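PDB 3G79: NDP-N-acetyl-D-galactosaminuronic acid dehydrogenase from Methanosarcina mazei Go1, which probably oxidises UDP-N-acetyl-D-mannosamine to UDP-N-acetyl-D-mannosaminouronate, using two molecules of NAD(+) and one of water. Local coordinates for residues K355-L359 and L408-N414; W361-S367 and D393-Y399. All coordinates share one frame; numbering follows the deposited sequence.

Interaction 1. Residues K355-L359 and L408-N414; sequences KVAML and LEEVVRN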
loop_
_atom_site.group_PDB
_atom_site.type_symbol
_atom_site.label_atom_id
_atom_site.label_comp_id
_atom_site.label_asym_id
_atom_site.label_seq_id
_atom_site.Cartn_x
_atom_site.Cartn_y
_atom_site.Cartn_z
ATOM N N LYS A 355 -4.991 28.444 26.896
ATOM C CA LYS A 355 -4.343 27.238 27.414
ATOM C C LYS A 355 -4.742 25.983 26.605
ATOM O O LYS A 355 -5.944 25.742 26.415
ATOM C CB LYS A 355 -4.625 27.054 28.914
ATOM C CG LYS A 355 -4.324 25.637 29.397
ATOM C CD LYS A 355 -4.397 25.539 30.913
ATOM C CE LYS A 355 -4.099 24.136 31.382
ATOM N NZ LYS A 355 -4.125 24.066 32.875
ATOM N N VAL A 356 -3.726 25.211 26.167
ATOM C CA VAL A 356 -3.876 23.922 25.465
ATOM C C VAL A 356 -3.488 22.715 26.341
ATOM O O VAL A 356 -2.403 22.659 26.904
ATOM C CB VAL A 356 -3.006 23.878 24.171
ATOM C CG1 VAL A 356 -3.173 22.556 23.416
ATOM C CG2 VAL A 356 -3.335 25.040 23.237
ATOM N N ALA A 357 -4.386 21.750 26.465
ATOM C CA ALA A 357 -4.080 20.470 27.135
ATOM C C ALA A 357 -3.808 19.433 26.070
ATOM O O ALA A 357 -4.715 19.038 25.296
ATOM C CB ALA A 357 -5.231 20.005 28.059
ATOM N N MET A 358 -2.533 19.061 26.004
ATOM C CA MET A 358 -2.045 17.958 25.208
ATOM C C MET A 358 -2.309 16.638 25.917
ATOM O O MET A 358 -1.672 16.299 26.933
ATOM C CB MET A 358 -0.553 18.137 24.964
ATOM C CG MET A 358 -0.270 19.391 24.115
ATOM S SD MET A 358 1.294 19.418 23.298
ATOM C CE MET A 358 1.475 21.108 23.037
ATOM N N LEU A 359 -3.261 15.887 25.382
ATOM C CA LEU A 359 -3.523 14.545 25.864
ATOM C C LEU A 359 -2.725 13.578 25.040
ATOM O O LEU A 359 -3.131 13.194 23.955
ATOM C CB LEU A 359 -5.000 14.235 25.722
ATOM C CG LEU A 359 -5.899 14.606 26.902
ATOM C CD1 LEU A 359 -5.654 16.010 27.407
ATOM C CD2 LEU A 359 -7.341 14.398 26.451
ATOM N N LEU A 408 -4.725 13.888 34.615
ATOM C CA LEU A 408 -5.495 14.463 33.541
ATOM C C LEU A 408 -6.126 15.763 34.001
ATOM O O LEU A 408 -6.056 16.771 33.299
ATOM C CB LEU A 408 -6.577 13.471 33.118
ATOM C CG LEU A 408 -6.859 13.247 31.632
ATOM C CD1 LEU A 408 -8.311 12.872 31.405
ATOM C CD2 LEU A 408 -6.480 14.434 30.812
ATOM N N GLU A 409 -6.714 15.719 35.197
ATOM C CA GLU A 409 -7.466 16.823 35.801
ATOM C C GLU A 409 -6.647 18.108 35.803
ATOM O O GLU A 409 -7.135 19.178 35.409
ATOM C CB GLU A 409 -7.896 16.443 37.235
ATOM C CG GLU A 409 -9.031 17.278 37.867
ATOM C CD GLU A 409 -8.585 18.645 38.411
ATOM O OE1 GLU A 409 -7.421 18.793 38.849
ATOM O OE2 GLU A 409 -9.419 19.587 38.408
ATOM N N GLU A 410 -5.397 18.016 36.239
ATOM C CA GLU A 410 -4.649 19.255 36.384
ATOM C C GLU A 410 -4.306 19.794 34.996
ATOM O O GLU A 410 -4.394 20.981 34.742
ATOM C CB GLU A 410 -3.471 19.139 37.396
ATOM C CG GLU A 410 -2.114 18.664 36.918
ATOM C CD GLU A 410 -0.988 18.951 37.954
ATOM O OE1 GLU A 410 0.188 19.102 37.532
ATOM O OE2 GLU A 410 -1.279 19.034 39.181
ATOM N N VAL A 411 -3.989 18.885 34.088
ATOM C CA VAL A 411 -3.712 19.233 32.702
ATOM C C VAL A 411 -4.929 19.833 31.997
ATOM O O VAL A 411 -4.807 20.817 31.284
ATOM C CB VAL A 411 -3.187 18.038 31.939
ATOM C CG1 VAL A 411 -3.177 18.344 30.450
ATOM C CG2 VAL A 411 -1.795 17.698 32.432
ATOM N N VAL A 412 -6.101 19.270 32.237
ATOM C CA VAL A 412 -7.300 19.716 31.545
ATOM C C VAL A 412 -7.966 20.932 32.182
ATOM O O VAL A 412 -8.652 21.687 31.494
ATOM C CB VAL A 412 -8.289 18.542 31.342
ATOM C CG1 VAL A 412 -9.695 19.010 31.005
ATOM C CG2 VAL A 412 -7.794 17.689 30.268
ATOM N N ARG A 413 -7.749 21.153 33.477
ATOM C CA ARG A 413 -8.448 22.247 34.150
ATOM C C ARG A 413 -8.137 23.614 33.550
ATOM O O ARG A 413 -6.982 23.945 33.300
ATOM C CB ARG A 413 -8.285 22.209 35.683
ATOM C CG ARG A 413 -7.170 23.024 36.276
ATOM C CD ARG A 413 -7.412 23.204 37.755
ATOM N NE ARG A 413 -6.145 23.353 38.464
ATOM C CZ ARG A 413 -5.535 22.379 39.139
ATOM N NH1 ARG A 413 -4.378 22.622 39.749
ATOM N NH2 ARG A 413 -6.079 21.166 39.226
ATOM N N ASN A 414 -9.199 24.362 33.267
ATOM C CA ASN A 414 -9.098 25.705 32.690
ATOM C C ASN A 414 -8.596 25.773 31.229
ATOM O O ASN A 414 -8.325 26.850 30.707
ATOM C CB ASN A 414 -8.298 26.618 33.634
ATOM C CG ASN A 414 -8.967 26.757 34.996
ATOM O OD1 ASN A 414 -10.193 26.723 35.091
ATOM N ND2 ASN A 414 -8.174 26.899 36.053
#
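Lys355 opens the contact by reaching along its whole length to the C-terminal end of helix 408-412, where its NZ gives a hydrogen bond of 2.9 Å to Arg413 O. The C=O...donor angle is 166°, so the ammonium lies nearly in line with the carbonyl. With CG anti to the backbone N (chi1 163°) and every later torsion extended, the methylenes run past the end of the helix, and Lys355 CE comes to 3.4 Å from Val411 O. A positive charge set against carbonyls at this end of a helix probably suits the helix dipole. The Arg413 guanidinium turns elsewhere, since its NH2 makes a salt bridge of 2.8 Å with Glu409 OE1.

Two residues on, Ala357 brings the backbones together, its CA only 5.5 Å from that of Val412. Its methyl sits against the helix, with Ala357 CB 3.6 Å from Val411 CG1 and more loosely against Val412 CG2. At the far end of the strand the tip of Leu359 meets the helix through its CD1 branch, 3.8 Å from Leu408 CD2 and 3.9 Å from Val412 CG2; the two leucine side chains cross at about a right angle.

The segment axes run roughly antiparallel, at 148° and 8.4 Å at closest approach, as expected when a helix covers a parallel sheet in an alpha/beta domain. Val356 and Met358 point to the other side of the sheet, where both touch Tyr378 of helix 375-385. Strand 355-359 lies between strands 388-392 and 417-420, while helix 432-439 packs beside helix 408-412 through Trp434 and Val438.

Interaction 2. Residues W361-S367 and D393-Y399; sequences WAFIKDS and DPYVVNY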
loop_
_atom_site.group_PDB
_atom_site.type_symbol
_atom_site.label_atom_id
_atom_site.label_comp_id
_atom_site.label_asym_id
_atom_site.label_seq_id
_atom_site.Cartn_x
_atom_site.Cartn_y
_atom_site.Cartn_z
ATOM N N TRP A 361 1.626 12.204 24.767
ATOM C CA TRP A 361 2.978 12.539 24.367
ATOM C C TRP A 361 3.670 11.366 23.658
ATOM O O TRP A 361 4.357 11.583 22.665
ATOM C CB TRP A 361 3.777 12.986 25.582
ATOM C CG TRP A 361 5.154 13.436 25.258
ATOM C CD1 TRP A 361 6.287 12.746 25.458
ATOM C CD2 TRP A 361 5.543 14.695 24.685
ATOM N NE1 TRP A 361 7.371 13.488 25.074
ATOM C CE2 TRP A 361 6.939 14.693 24.596
ATOM C CE3 TRP A 361 4.845 15.829 24.275
ATOM C CZ2 TRP A 361 7.656 15.764 24.080
ATOM C CZ3 TRP A 361 5.550 16.889 23.779
ATOM C CH2 TRP A 361 6.943 16.859 23.688
ATOM N N ALA A 362 3.520 10.129 24.149
ATOM C CA ALA A 362 3.914 8.972 23.333
ATOM C C ALA A 362 3.052 8.936 22.072
ATOM O O ALA A 362 2.075 9.658 21.992
ATOM C CB ALA A 362 3.769 7.714 24.091
ATOM N N PHE A 363 3.386 8.123 21.080
ATOM C CA PHE A 363 2.560 8.136 19.847
ATOM C C PHE A 363 1.853 6.815 19.527
ATOM O O PHE A 363 1.019 6.790 18.624
ATOM C CB PHE A 363 3.340 8.667 18.630
ATOM C CG PHE A 363 4.641 7.966 18.409
ATOM C CD1 PHE A 363 4.715 6.888 17.524
ATOM C CD2 PHE A 363 5.781 8.359 19.110
ATOM C CE1 PHE A 363 5.927 6.212 17.325
ATOM C CE2 PHE A 363 7.000 7.693 18.953
ATOM C CZ PHE A 363 7.089 6.621 18.058
ATOM N N ILE A 364 2.165 5.749 20.281
ATOM C CA ILE A 364 1.423 4.463 20.207
ATOM C C ILE A 364 0.468 4.259 21.377
ATOM O O ILE A 364 0.832 4.503 22.516
ATOM C CB ILE A 364 2.331 3.171 20.119
ATOM C CG1 ILE A 364 3.641 3.414 19.364
ATOM C CG2 ILE A 364 1.540 2.016 19.484
ATOM C CD1 ILE A 364 4.757 3.758 20.282
ATOM N N LYS A 365 -0.726 3.759 21.065
ATOM C CA LYS A 365 -1.773 3.475 22.033
ATOM C C LYS A 365 -1.198 2.768 23.243
ATOM O O LYS A 365 -0.953 1.582 23.184
ATOM C CB LYS A 365 -2.865 2.612 21.388
ATOM C CG LYS A 365 -3.998 2.177 22.320
ATOM C CD LYS A 365 -5.090 1.463 21.523
ATOM C CE LYS A 365 -6.361 1.162 22.356
ATOM N NZ LYS A 365 -7.507 0.602 21.514
ATOM N N ASP A 366 -0.945 3.518 24.312
ATOM C CA ASP A 366 -0.467 2.986 25.613
ATOM C C ASP A 366 1.016 2.638 25.726
ATOM O O ASP A 366 1.388 1.728 26.455
ATOM C CB ASP A 366 -1.360 1.844 26.099
ATOM C CG ASP A 366 -2.759 2.321 26.438
ATOM O OD1 ASP A 366 -3.726 1.603 26.118
ATOM O OD2 ASP A 366 -2.896 3.431 27.013
ATOM N N SER A 367 1.862 3.385 25.023
ATOM C CA SER A 367 3.287 3.120 25.050
ATOM C C SER A 367 4.020 4.140 25.881
ATOM O O SER A 367 3.571 5.266 25.998
ATOM C CB SER A 367 3.859 3.171 23.653
ATOM O OG SER A 367 5.268 3.339 23.713
ATOM N N ASP A 393 0.351 12.410 29.889
ATOM C CA ASP A 393 0.625 11.075 29.385
ATOM C C ASP A 393 0.777 10.103 30.559
ATOM O O ASP A 393 1.583 10.350 31.480
ATOM C CB ASP A 393 1.873 11.068 28.517
ATOM C CG ASP A 393 1.999 9.809 27.710
ATOM O OD1 ASP A 393 1.636 9.832 26.503
ATOM O OD2 ASP A 393 2.446 8.796 28.299
ATOM N N PRO A 394 0.018 8.982 30.528
ATOM C CA PRO A 394 -0.010 8.068 31.668
ATOM C C PRO A 394 1.280 7.301 31.802
ATOM O O PRO A 394 1.556 6.771 32.869
ATOM C CB PRO A 394 -1.159 7.097 31.329
ATOM C CG PRO A 394 -1.818 7.648 30.127
ATOM C CD PRO A 394 -0.790 8.465 29.413
ATOM N N TYR A 395 2.079 7.288 30.743
ATOM C CA TYR A 395 3.215 6.363 30.625
ATOM C C TYR A 395 4.570 7.019 30.535
ATOM O O TYR A 395 5.547 6.502 31.061
ATOM C CB TYR A 395 3.040 5.472 29.396
ATOM C CG TYR A 395 1.714 4.804 29.377
ATOM C CD1 TYR A 395 1.489 3.661 30.144
ATOM C CD2 TYR A 395 0.661 5.331 28.625
ATOM C CE1 TYR A 395 0.246 3.043 30.152
ATOM C CE2 TYR A 395 -0.594 4.727 28.626
ATOM C CZ TYR A 395 -0.789 3.585 29.388
ATOM O OH TYR A 395 -2.014 2.966 29.393
ATOM N N VAL A 396 4.643 8.135 29.839
ATOM C CA VAL A 396 5.939 8.716 29.560
ATOM C C VAL A 396 6.430 9.505 30.762
ATOM O O VAL A 396 5.862 10.530 31.137
ATOM C CB VAL A 396 5.937 9.549 28.251
ATOM C CG1 VAL A 396 7.341 10.051 27.910
ATOM C CG2 VAL A 396 5.422 8.702 27.120
ATOM N N VAL A 397 7.478 9.001 31.383
ATOM C CA VAL A 397 8.103 9.747 32.447
ATOM C C VAL A 397 9.498 10.180 31.980
ATOM O O VAL A 397 10.206 9.418 31.303
ATOM C CB VAL A 397 8.096 8.943 33.793
ATOM C CG1 VAL A 397 9.121 7.809 33.776
ATOM C CG2 VAL A 397 8.270 9.875 35.008
ATOM N N ASN A 398 9.865 11.420 32.299
ATOM C CA ASN A 398 11.237 11.907 32.112
ATOM C C ASN A 398 11.606 12.130 30.662
ATOM O O ASN A 398 12.477 11.445 30.118
ATOM C CB ASN A 398 12.267 10.975 32.779
ATOM C CG ASN A 398 12.368 11.191 34.275
ATOM O OD1 ASN A 398 12.435 10.232 35.047
ATOM N ND2 ASN A 398 12.380 12.456 34.695
ATOM N N TYR A 399 10.930 13.079 30.031
ATOM C CA TYR A 399 11.345 13.506 28.710
ATOM C C TYR A 399 12.370 14.599 28.927
ATOM O O TYR A 399 12.241 15.393 29.877
ATOM C CB TYR A 399 10.170 14.012 27.870
ATOM C CG TYR A 399 10.420 14.023 26.379
ATOM C CD1 TYR A 399 10.311 12.854 25.624
ATOM C CD2 TYR A 399 10.756 15.199 25.716
ATOM C CE1 TYR A 399 10.512 12.862 24.251
ATOM C CE2 TYR A 399 10.983 15.212 24.332
ATOM C CZ TYR A 399 10.850 14.041 23.621
ATOM O OH TYR A 399 11.058 14.047 22.266
#
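Asp393 OD1 is gripped by two consecutive backbone amides, Trp361 N at 2.9 Å and Ala362 N at 3.0 Å, which approach from the same face of the carboxylate; His424 NE2 is a further partner. The other oxygen closes an Asx turn and the wider Asx motif: Asp393 OD2 accepts from Tyr395 N at 2.9 Å and from Val396 N at 2.8 Å, the two arriving from opposite faces. One carboxylate thus ties together the loops that follow strands 355-359 and 388-392, and its many bonds should fix its rotation. An asparagine here would probably leave one of these amide pairs without an acceptor, because its NH2 can only donate.

Beyond this centre, the side chain of Val396 divides its branches, CG1 going to the edge of the Trp361 ring and CG2 to Ala362 CB at 3.6 Å. On the type II turn from Ile364 to Ser367, Asp366 OD2 receives the Tyr395 hydroxyl at 2.6 Å from well above its carboxylate plane. A chi1 of -176° swings the Trp361 indole off opposite its own backbone N and brings its NE1 edge to Tyr399 in a T-shaped stack, planes 83° apart: NE1 lies over the tyrosine face, near the rim, 3.1 Å from Tyr399 CD1.

Interactions 1 and 2 belong to one domain, assigned by family to UDP binding, and their centres lie about 16 Å apart. Chain order connects them: strand 355-359 leads into segment 361-367, while segment 393-399 comes before helix 408-412, so interaction 2 falls between the two halves of interaction 1. The segments do not otherwise touch. Interaction 1 covers a face of the parallel sheet, whereas interaction 2 joins loops leaving the C-terminal ends of adjacent strands, the side on which such alpha/beta folds commonly bind ligands. Interaction 2 also lies nearer the centre of the chain, about 16 Å from it against about 31 Å for interaction 1.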